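Local coordinates for discoidin-2 (Dictyostelium discoideum, PDB 2VM9), which binds galactose and N-acetylgalactosamine as a trimeric, calcium-containing lectin and may take part in spore coat formation, at residues N39-S44 with G48-S53; T22-D27 with N142-L147; W52-S55 with N60-I63. All blocks are in the same frame, centred on the assembly; numbering follows the deposited sequence.

Overall arrangement
All three contacts lie in the N-terminal beta-sandwich region, on the same side of the chain's centre and away from the lectin-like region. Contact 1 holds two of the three residues that bind the calcium, Asn39 and Ser40. Contact 3 shares Trp52 and Ser53 with it, but the two centres are about 17 Å apart. Contacts 2 and 3 are close neighbours, with centres about 6 Å apart. Two hydrogen bonds join them, His144 NE2 to Ser54 O and Thr22 OG1 to Gln61 OE1, each 2.7 Å. The centres of contacts 1 and 2 are about 12 Å apart; they meet where Ser53 OG bonds to Ser146 OG. Along the chain, contacts 1 and 3 both fall inside the loop that contact 2 closes.

Contact 1 of 3, residues N39-S44 with G48-S53; sequences NSKDAS and GSESWS. With CA (calcium ion), chain B.
Asn39 meets Gly48 and Glu50 beside a calcium ion. Its chi1 of 57° sets CG between the backbone N and the carbonyl carbon. Beyond CB, CG carries the amide next to the metal, and its two ends part there. OD1 binds the calcium at 2.6 Å. ND2 donates to Gly48 O at 3.0 Å in an almost straight bond (177°). This donor stands above the carbonyl plane of Gly48, yet the oxygen lies in the amide plane of Asn39. Metal and carbonyl fix the amide's rotation.

Glu50 reaches over with an extended chain, and OE2 accepts from two protein donors. Asn39 N donates to Glu50 OE2 at 2.9 Å, from the anti side and 24° out of the carboxylate plane. Lys41 NZ forms a salt bridge to Glu50 OE2 at 2.8 Å, using the syn lone pair. The lysine chain bends to get there. Water 3 on the calcium adds a weak bond to OE2. OE2 also lies 3.3 Å from Asn39 OD1. Both are acceptors, so the nearby lysine and calcium probably offset their repulsion.

Ser40 O binds the metal at 2.4 Å, and Asp47 OD1 and four waters complete its shell. Water 2 also donates to Gly48 O, linking 48-53 to the metal. Such a mix of side-chain, backbone and water oxygens is typical of a calcium-binding loop, here in an F5/8 type C (discoidin) domain.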
loop_
_atom_site.group_PDB
_atom_site.type_symbol
_atom_site.label_atom_id
_atom_site.label_comp_id
_atom_site.label_asym_id
_atom_site.label_seq_id
_atom_site.Cartn_x
_atom_site.Cartn_y
_atom_site.Cartn_z
ATOM N N ASN A 39 21.687 23.953 7.665
ATOM C CA ASN A 39 21.040 24.485 8.860
ATOM C C ASN A 39 21.667 25.838 9.229
ATOM O O ASN A 39 22.114 26.568 8.314
ATOM C CB ASN A 39 20.937 23.445 9.986
ATOM C CG ASN A 39 22.300 22.881 10.390
ATOM O OD1 ASN A 39 23.339 23.481 10.090
ATOM N ND2 ASN A 39 22.299 21.740 11.077
ATOM N N SER A 40 21.679 26.205 10.505
ATOM C CA SER A 40 22.116 27.552 10.856
ATOM C C SER A 40 23.579 27.772 10.482
ATOM O O SER A 40 24.420 26.870 10.645
ATOM C CB SER A 40 21.907 27.837 12.339
ATOM O OG SER A 40 22.345 29.157 12.624
ATOM N N LYS A 41 23.872 28.972 9.985
ATOM C CA LYS A 41 25.268 29.356 9.763
ATOM C C LYS A 41 25.947 29.943 11.002
ATOM O O LYS A 41 27.155 30.212 10.972
ATOM C CB LYS A 41 25.387 30.273 8.541
ATOM C CG LYS A 41 24.855 29.639 7.255
ATOM C CD LYS A 41 25.749 28.513 6.775
ATOM C CE LYS A 41 25.312 27.140 7.276
ATOM N NZ LYS A 41 24.542 26.449 6.213
ATOM N N ASP A 42 25.196 30.070 12.095
ATOM C CA ASP A 42 25.708 30.561 13.351
ATOM C C ASP A 42 26.857 29.670 13.819
ATOM O O ASP A 42 26.652 28.524 14.221
ATOM C CB ASP A 42 24.589 30.592 14.388
ATOM C CG ASP A 42 24.996 31.267 15.678
ATOM O OD1 ASP A 42 26.214 31.471 15.918
ATOM O OD2 ASP A 42 24.077 31.598 16.453
ATOM N N ALA A 43 28.078 30.201 13.766
ATOM C CA ALA A 43 29.248 29.403 14.137
ATOM C C ALA A 43 29.392 29.194 15.655
ATOM O O ALA A 43 30.240 28.400 16.115
ATOM C CB ALA A 43 30.509 30.022 13.539
ATOM N N SER A 44 28.542 29.854 16.431
ATOM C CA SER A 44 28.619 29.811 17.894
ATOM C C SER A 44 27.866 28.659 18.563
ATOM O O SER A 44 27.906 28.498 19.788
ATOM C CB SER A 44 28.153 31.135 18.500
ATOM O OG SER A 44 26.739 31.229 18.598
ATOM N N GLY A 48 23.816 20.451 14.472
ATOM C CA GLY A 48 23.911 19.184 13.762
ATOM C C GLY A 48 24.765 19.307 12.515
ATOM O O GLY A 48 24.898 20.396 11.938
ATOM N N SER A 49 25.360 18.181 12.099
ATOM C CA SER A 49 26.134 18.147 10.867
ATOM C C SER A 49 25.175 18.273 9.694
ATOM O O SER A 49 24.015 17.780 9.736
ATOM C CB SER A 49 26.877 16.823 10.763
ATOM O OG SER A 49 26.001 15.724 10.935
ATOM N N GLU A 50 25.658 18.910 8.643
ATOM C CA GLU A 50 24.923 18.938 7.381
ATOM C C GLU A 50 25.248 17.653 6.603
ATOM O O GLU A 50 25.862 17.671 5.513
ATOM C CB GLU A 50 25.290 20.209 6.615
ATOM C CG GLU A 50 24.787 21.456 7.376
ATOM C CD GLU A 50 25.192 22.762 6.718
ATOM O OE1 GLU A 50 26.161 22.758 5.954
ATOM O OE2 GLU A 50 24.536 23.776 6.985
ATOM N N SER A 51 24.892 16.523 7.212
ATOM C CA SER A 51 25.178 15.189 6.680
ATOM C C SER A 51 24.675 14.165 7.698
ATOM O O SER A 51 24.526 14.469 8.884
ATOM C CB SER A 51 26.705 14.941 6.514
ATOM O OG SER A 51 27.383 15.018 7.802
ATOM N N TRP A 52 24.471 12.936 7.242
ATOM C CA TRP A 52 24.616 11.811 8.178
ATOM C C TRP A 52 26.129 11.593 8.311
ATOM O O TRP A 52 26.855 11.630 7.299
ATOM C CB TRP A 52 24.000 10.542 7.594
ATOM C CG TRP A 52 24.502 9.288 8.282
ATOM C CD1 TRP A 52 24.304 8.938 9.597
ATOM C CD2 TRP A 52 25.255 8.223 7.689
ATOM N NE1 TRP A 52 24.890 7.723 9.853
ATOM C CE2 TRP A 52 25.492 7.258 8.713
ATOM C CE3 TRP A 52 25.762 7.989 6.403
ATOM C CZ2 TRP A 52 26.196 6.064 8.483
ATOM C CZ3 TRP A 52 26.488 6.793 6.173
ATOM C CH2 TRP A 52 26.686 5.852 7.202
ATOM N N SER A 53 26.608 11.336 9.528
ATOM C CA SER A 53 28.019 10.913 9.694
ATOM C C SER A 53 28.050 9.659 10.571
ATOM O O SER A 53 27.454 9.662 11.672
ATOM C CB SER A 53 28.853 12.021 10.352
ATOM O OG SER A 53 28.839 13.222 9.583
HETATM CA CA CA B . 25.106 24.688 11.506
HETATM O O HOH W 1 25.044 26.440 13.660
HETATM O O HOH W 2 26.354 22.792 12.361
HETATM O O HOH W 3 26.031 24.429 9.412
HETATM O O HOH W 4 27.459 25.417 11.922
#

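Contact 2 of 3, residues T22-D27 with N142-L147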
loop_
_atom_site.group_PDB
_atom_site.type_symbol
_atom_site.label_atom_id
_atom_site.label_comp_id
_atom_site.label_asym_id
_atom_site.label_seq_id
_atom_site.Cartn_x
_atom_site.Cartn_y
_atom_site.Cartn_z
ATOM N N THR A 22 25.584 3.151 12.088
ATOM C CA THR A 22 25.971 3.873 13.309
ATOM C C THR A 22 25.895 5.369 12.983
ATOM O O THR A 22 25.907 5.754 11.788
ATOM C CB THR A 22 27.419 3.527 13.793
ATOM O OG1 THR A 22 28.386 3.995 12.827
ATOM C CG2 THR A 22 27.588 1.996 14.019
ATOM N N ASP A 23 25.831 6.179 14.044
ATOM C CA ASP A 23 25.781 7.655 13.948
ATOM C C ASP A 23 26.869 8.177 14.872
ATOM O O ASP A 23 26.974 7.734 16.018
ATOM C CB ASP A 23 24.465 8.199 14.506
ATOM C CG ASP A 23 23.276 7.938 13.607
ATOM O OD1 ASP A 23 23.464 7.676 12.384
ATOM O OD2 ASP A 23 22.138 8.036 14.140
ATOM N N TYR A 24 27.653 9.147 14.404
ATOM C CA TYR A 24 28.641 9.743 15.301
ATOM C C TYR A 24 27.980 10.175 16.616
ATOM O O TYR A 24 28.529 9.985 17.712
ATOM C CB TYR A 24 29.313 10.938 14.635
ATOM C CG TYR A 24 30.577 11.252 15.370
ATOM C CD1 TYR A 24 31.728 10.486 15.144
ATOM C CD2 TYR A 24 30.624 12.287 16.297
ATOM C CE1 TYR A 24 32.910 10.741 15.850
ATOM C CE2 TYR A 24 31.807 12.556 17.013
ATOM C CZ TYR A 24 32.928 11.770 16.785
ATOM O OH TYR A 24 34.112 12.039 17.460
ATOM N N ASN A 25 26.791 10.763 16.481
ATOM C CA ASN A 25 25.819 10.876 17.571
ATOM C C ASN A 25 24.524 11.348 16.910
ATOM O O ASN A 25 24.434 11.392 15.687
ATOM C CB ASN A 25 26.280 11.856 18.660
ATOM C CG ASN A 25 26.629 13.220 18.115
ATOM O OD1 ASN A 25 25.980 13.729 17.199
ATOM N ND2 ASN A 25 27.669 13.831 18.683
ATOM N N ALA A 26 23.506 11.646 17.710
ATOM C CA ALA A 26 22.179 11.942 17.130
ATOM C C ALA A 26 22.234 13.236 16.331
ATOM O O ALA A 26 21.485 13.399 15.375
ATOM C CB ALA A 26 21.092 12.015 18.237
ATOM N N ASP A 27 23.116 14.167 16.719
ATOM C CA ASP A 27 23.301 15.368 15.912
ATOM C C ASP A 27 24.049 15.132 14.570
ATOM O O ASP A 27 24.222 16.065 13.805
ATOM C CB ASP A 27 23.961 16.490 16.722
ATOM C CG ASP A 27 22.964 17.244 17.567
ATOM O OD1 ASP A 27 21.842 17.490 17.083
ATOM O OD2 ASP A 27 23.344 17.609 18.700
ATOM N N ASN A 142 36.666 10.570 2.253
ATOM C CA ASN A 142 37.627 11.606 2.621
ATOM C C ASN A 142 37.283 12.038 4.024
ATOM O O ASN A 142 36.202 12.591 4.249
ATOM C CB ASN A 142 37.551 12.831 1.696
ATOM C CG ASN A 142 38.465 13.941 2.183
ATOM O OD1 ASN A 142 38.041 15.046 2.210
ATOM N ND2 ASN A 142 39.677 13.681 2.431
ATOM N N ASN A 143 38.208 11.781 4.949
ATOM C CA ASN A 143 38.111 12.193 6.358
ATOM C C ASN A 143 37.087 11.469 7.238
ATOM O O ASN A 143 37.398 11.088 8.359
ATOM C CB ASN A 143 37.938 13.718 6.483
ATOM C CG ASN A 143 39.262 14.442 6.217
ATOM O OD1 ASN A 143 40.308 13.874 6.493
ATOM N ND2 ASN A 143 39.218 15.662 5.687
ATOM N N HIS A 144 35.872 11.310 6.739
ATOM C CA HIS A 144 34.830 10.618 7.517
ATOM C C HIS A 144 33.741 10.144 6.585
ATOM O O HIS A 144 33.545 10.732 5.533
ATOM C CB HIS A 144 34.213 11.583 8.544
ATOM C CG HIS A 144 33.606 10.883 9.720
ATOM N ND1 HIS A 144 34.316 10.620 10.872
ATOM C CD2 HIS A 144 32.374 10.361 9.906
ATOM C CE1 HIS A 144 33.537 9.991 11.734
ATOM N NE2 HIS A 144 32.356 9.807 11.163
ATOM N N ILE A 145 33.017 9.104 6.992
ATOM C CA ILE A 145 31.859 8.651 6.241
ATOM C C ILE A 145 30.728 9.636 6.586
ATOM O O ILE A 145 30.061 9.506 7.608
ATOM C CB ILE A 145 31.486 7.220 6.603
ATOM C CG1 ILE A 145 32.628 6.274 6.196
ATOM C CG2 ILE A 145 30.153 6.828 5.925
ATOM C CD1 ILE A 145 32.477 4.840 6.766
ATOM N N SER A 146 30.566 10.628 5.722
ATOM C CA SER A 146 29.561 11.666 5.887
ATOM C C SER A 146 28.952 11.908 4.514
ATOM O O SER A 146 29.667 12.053 3.510
ATOM C CB SER A 146 30.184 12.976 6.428
ATOM O OG SER A 146 30.806 12.781 7.700
ATOM N N LEU A 147 27.620 11.958 4.451
ATOM C CA LEU A 147 27.003 12.179 3.153
ATOM C C LEU A 147 25.616 12.772 3.292
ATOM O O LEU A 147 24.979 12.701 4.369
ATOM C CB LEU A 147 26.935 10.891 2.314
ATOM C CG LEU A 147 25.974 9.809 2.855
ATOM C CD1 LEU A 147 24.544 10.011 2.361
ATOM C CD2 LEU A 147 26.449 8.415 2.493
#
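The backbones of 22-27 and 142-147 stay well apart, with the nearest CA atoms, those of Tyr24 and Ser146, 9.7 Å from each other. Two aromatic side chains, Tyr24 and His144, bridge the gap. Both CA-CB bonds point toward the opposite segment. In each residue the ring leaves on the side away from its own backbone N, with chi1 at -163° for Tyr24 and -156° for His144. These torsions send the two rings toward each other; the side chains cross at about a right angle.

The touch is small. Tyr24 CD1 lies 3.9 Å from His144 CE1 and 4.1 Å from His144 NE2. The ring centroids are 5.7 Å apart and the planes are turned by 79°. Each ring meets the other obliquely. The meeting takes place on the CD1 side of the tyrosine.

The imidazole is held by more than this contact. His144 NE2 hydrogen-bonds to Ser54 O, a bond that anchors the ring beside the end of strand 52-53. Tyr24 has a second aromatic neighbour in His28, whose ring it meets edge-to-face. Tyr24 also packs on Arg45 of the third subunit. Molecules of MPD and phosphate, probably from the crystallisation liquor, lie near it, about 4 and 5 Å from its side chain.

Both residues are partly exposed, and the contact lies at the surface. Strand 52-53 runs between the two segments: Ser53 exchanges a backbone hydrogen bond with Tyr24, and Trp52 does so with Leu147. The aromatic pair thus spans a sheet edge, joining the loop after strand 17-20 to the turn that leads into strand 146-153 in the discoidin-domain beta-sandwich, next to the trimer interface.

Contact 3 of 3, residues W52-S55 with N60-I63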
loop_
_atom_site.group_PDB
_atom_site.type_symbol
_atom_site.label_atom_id
_atom_site.label_comp_id
_atom_site.label_asym_id
_atom_site.label_seq_id
_atom_site.Cartn_x
_atom_site.Cartn_y
_atom_site.Cartn_z
ATOM N N TRP A 52 24.471 12.936 7.242
ATOM C CA TRP A 52 24.616 11.811 8.178
ATOM C C TRP A 52 26.129 11.593 8.311
ATOM O O TRP A 52 26.855 11.630 7.299
ATOM C CB TRP A 52 24.000 10.542 7.594
ATOM C CG TRP A 52 24.502 9.288 8.282
ATOM C CD1 TRP A 52 24.304 8.938 9.597
ATOM C CD2 TRP A 52 25.255 8.223 7.689
ATOM N NE1 TRP A 52 24.890 7.723 9.853
ATOM C CE2 TRP A 52 25.492 7.258 8.713
ATOM C CE3 TRP A 52 25.762 7.989 6.403
ATOM C CZ2 TRP A 52 26.196 6.064 8.483
ATOM C CZ3 TRP A 52 26.488 6.793 6.173
ATOM C CH2 TRP A 52 26.686 5.852 7.202
ATOM N N SER A 53 26.608 11.336 9.528
ATOM C CA SER A 53 28.019 10.913 9.694
ATOM C C SER A 53 28.050 9.659 10.571
ATOM O O SER A 53 27.454 9.662 11.672
ATOM C CB SER A 53 28.853 12.021 10.352
ATOM O OG SER A 53 28.839 13.222 9.583
ATOM N N SER A 54 28.756 8.616 10.119
ATOM C CA SER A 54 28.805 7.364 10.876
ATOM C C SER A 54 29.577 7.559 12.191
ATOM O O SER A 54 30.247 8.571 12.395
ATOM C CB SER A 54 29.458 6.243 10.047
ATOM O OG SER A 54 30.849 6.467 9.974
ATOM N N SER A 55 29.493 6.571 13.076
ATOM C CA SER A 55 30.381 6.565 14.234
ATOM C C SER A 55 31.677 5.786 13.956
ATOM O O SER A 55 32.789 6.277 14.192
ATOM C CB SER A 55 29.690 6.011 15.479
ATOM O OG SER A 55 30.610 6.094 16.573
ATOM N N ASN A 60 31.834 -1.201 6.355
ATOM C CA ASN A 60 30.591 -1.884 6.752
ATOM C C ASN A 60 29.434 -0.956 7.135
ATOM O O ASN A 60 28.409 -1.425 7.659
ATOM C CB ASN A 60 30.918 -2.773 7.956
ATOM C CG ASN A 60 31.993 -3.780 7.619
ATOM O OD1 ASN A 60 31.908 -4.446 6.588
ATOM N ND2 ASN A 60 33.023 -3.858 8.454
ATOM N N GLN A 61 29.613 0.349 6.938
ATOM C CA GLN A 61 28.567 1.314 7.318
ATOM C C GLN A 61 27.546 1.429 6.190
ATOM O O GLN A 61 27.827 1.069 5.052
ATOM C CB GLN A 61 29.185 2.693 7.601
ATOM C CG GLN A 61 30.276 2.611 8.683
ATOM C CD GLN A 61 29.734 2.002 9.960
ATOM O OE1 GLN A 61 28.768 2.512 10.562
ATOM N NE2 GLN A 61 30.328 0.883 10.375
ATOM N N PHE A 62 26.356 1.932 6.507
ATOM C CA PHE A 62 25.303 2.026 5.494
ATOM C C PHE A 62 24.183 2.893 5.996
ATOM O O PHE A 62 24.078 3.128 7.196
ATOM C CB PHE A 62 24.709 0.620 5.159
ATOM C CG PHE A 62 24.235 -0.149 6.389
ATOM C CD1 PHE A 62 23.004 0.145 6.971
ATOM C CD2 PHE A 62 25.017 -1.169 6.922
ATOM C CE1 PHE A 62 22.567 -0.553 8.133
ATOM C CE2 PHE A 62 24.611 -1.887 8.063
ATOM C CZ PHE A 62 23.378 -1.556 8.686
ATOM N N ILE A 63 23.325 3.316 5.068
ATOM C CA ILE A 63 21.963 3.716 5.431
ATOM C C ILE A 63 21.032 2.844 4.602
ATOM O O ILE A 63 21.214 2.715 3.384
ATOM C CB ILE A 63 21.644 5.198 5.132
ATOM C CG1 ILE A 63 22.680 6.147 5.748
ATOM C CG2 ILE A 63 20.200 5.547 5.624
ATOM C CD1 ILE A 63 22.465 7.590 5.317
#
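Trp52 and Ile63 form the tight part of this contact. Ile63 lays its CG1-CD1 arm over one face of the indole. CG1 sits 3.8 Å from the centroid of the six-membered ring and 17° off the ring normal, a CH-pi contact. CD1 comes closer still to a single ring atom, 3.5 Å from Trp52 CE3. The two side chains run alongside each other, head to tail. Ile63 CG1 lies anti to its own carbonyl carbon (chi1 -53°), and the extended chi2 carries CD1 on along the indole toward CG. The backbone N of Ser54, in the same segment as the indole, lies above the opposite face, offset toward the rim, so both faces are approached.

At the far edge of the indole the packing is looser. Gln61 CB approaches Trp52 CH2 near the ring plane, at 4.0 Å. Phe62 O comes obliquely to the same atom at 3.8 Å. The CA-CB bond of Phe62 points away from 52-55, and this residue is partly exposed. Ser54 and Gln61 make a light touch, with Ser54 CB 3.8 Å from Gln61 OE1.

The polar ends are satisfied by other parts of the chain. Gln61 OE1 bonds to the hydroxyls of Ser21 and Thr22, and Gln61 NE2 bonds to Asp58. Trp52 NE1 donates to Thr22 O. Ser54 OG bonds to Val56 O. Most of the touching residues are buried.

The contact closes the short loop between strands 52-53 and 63-67, which belong to different sheets of the beta-sandwich. Trp52 also packs on Leu147 of strand 146-153 and Ser20 of strand 17-20, while Ile63 reaches Leu18 and Trp149. The Trp52-Ile63 pair therefore lies between the two sheets.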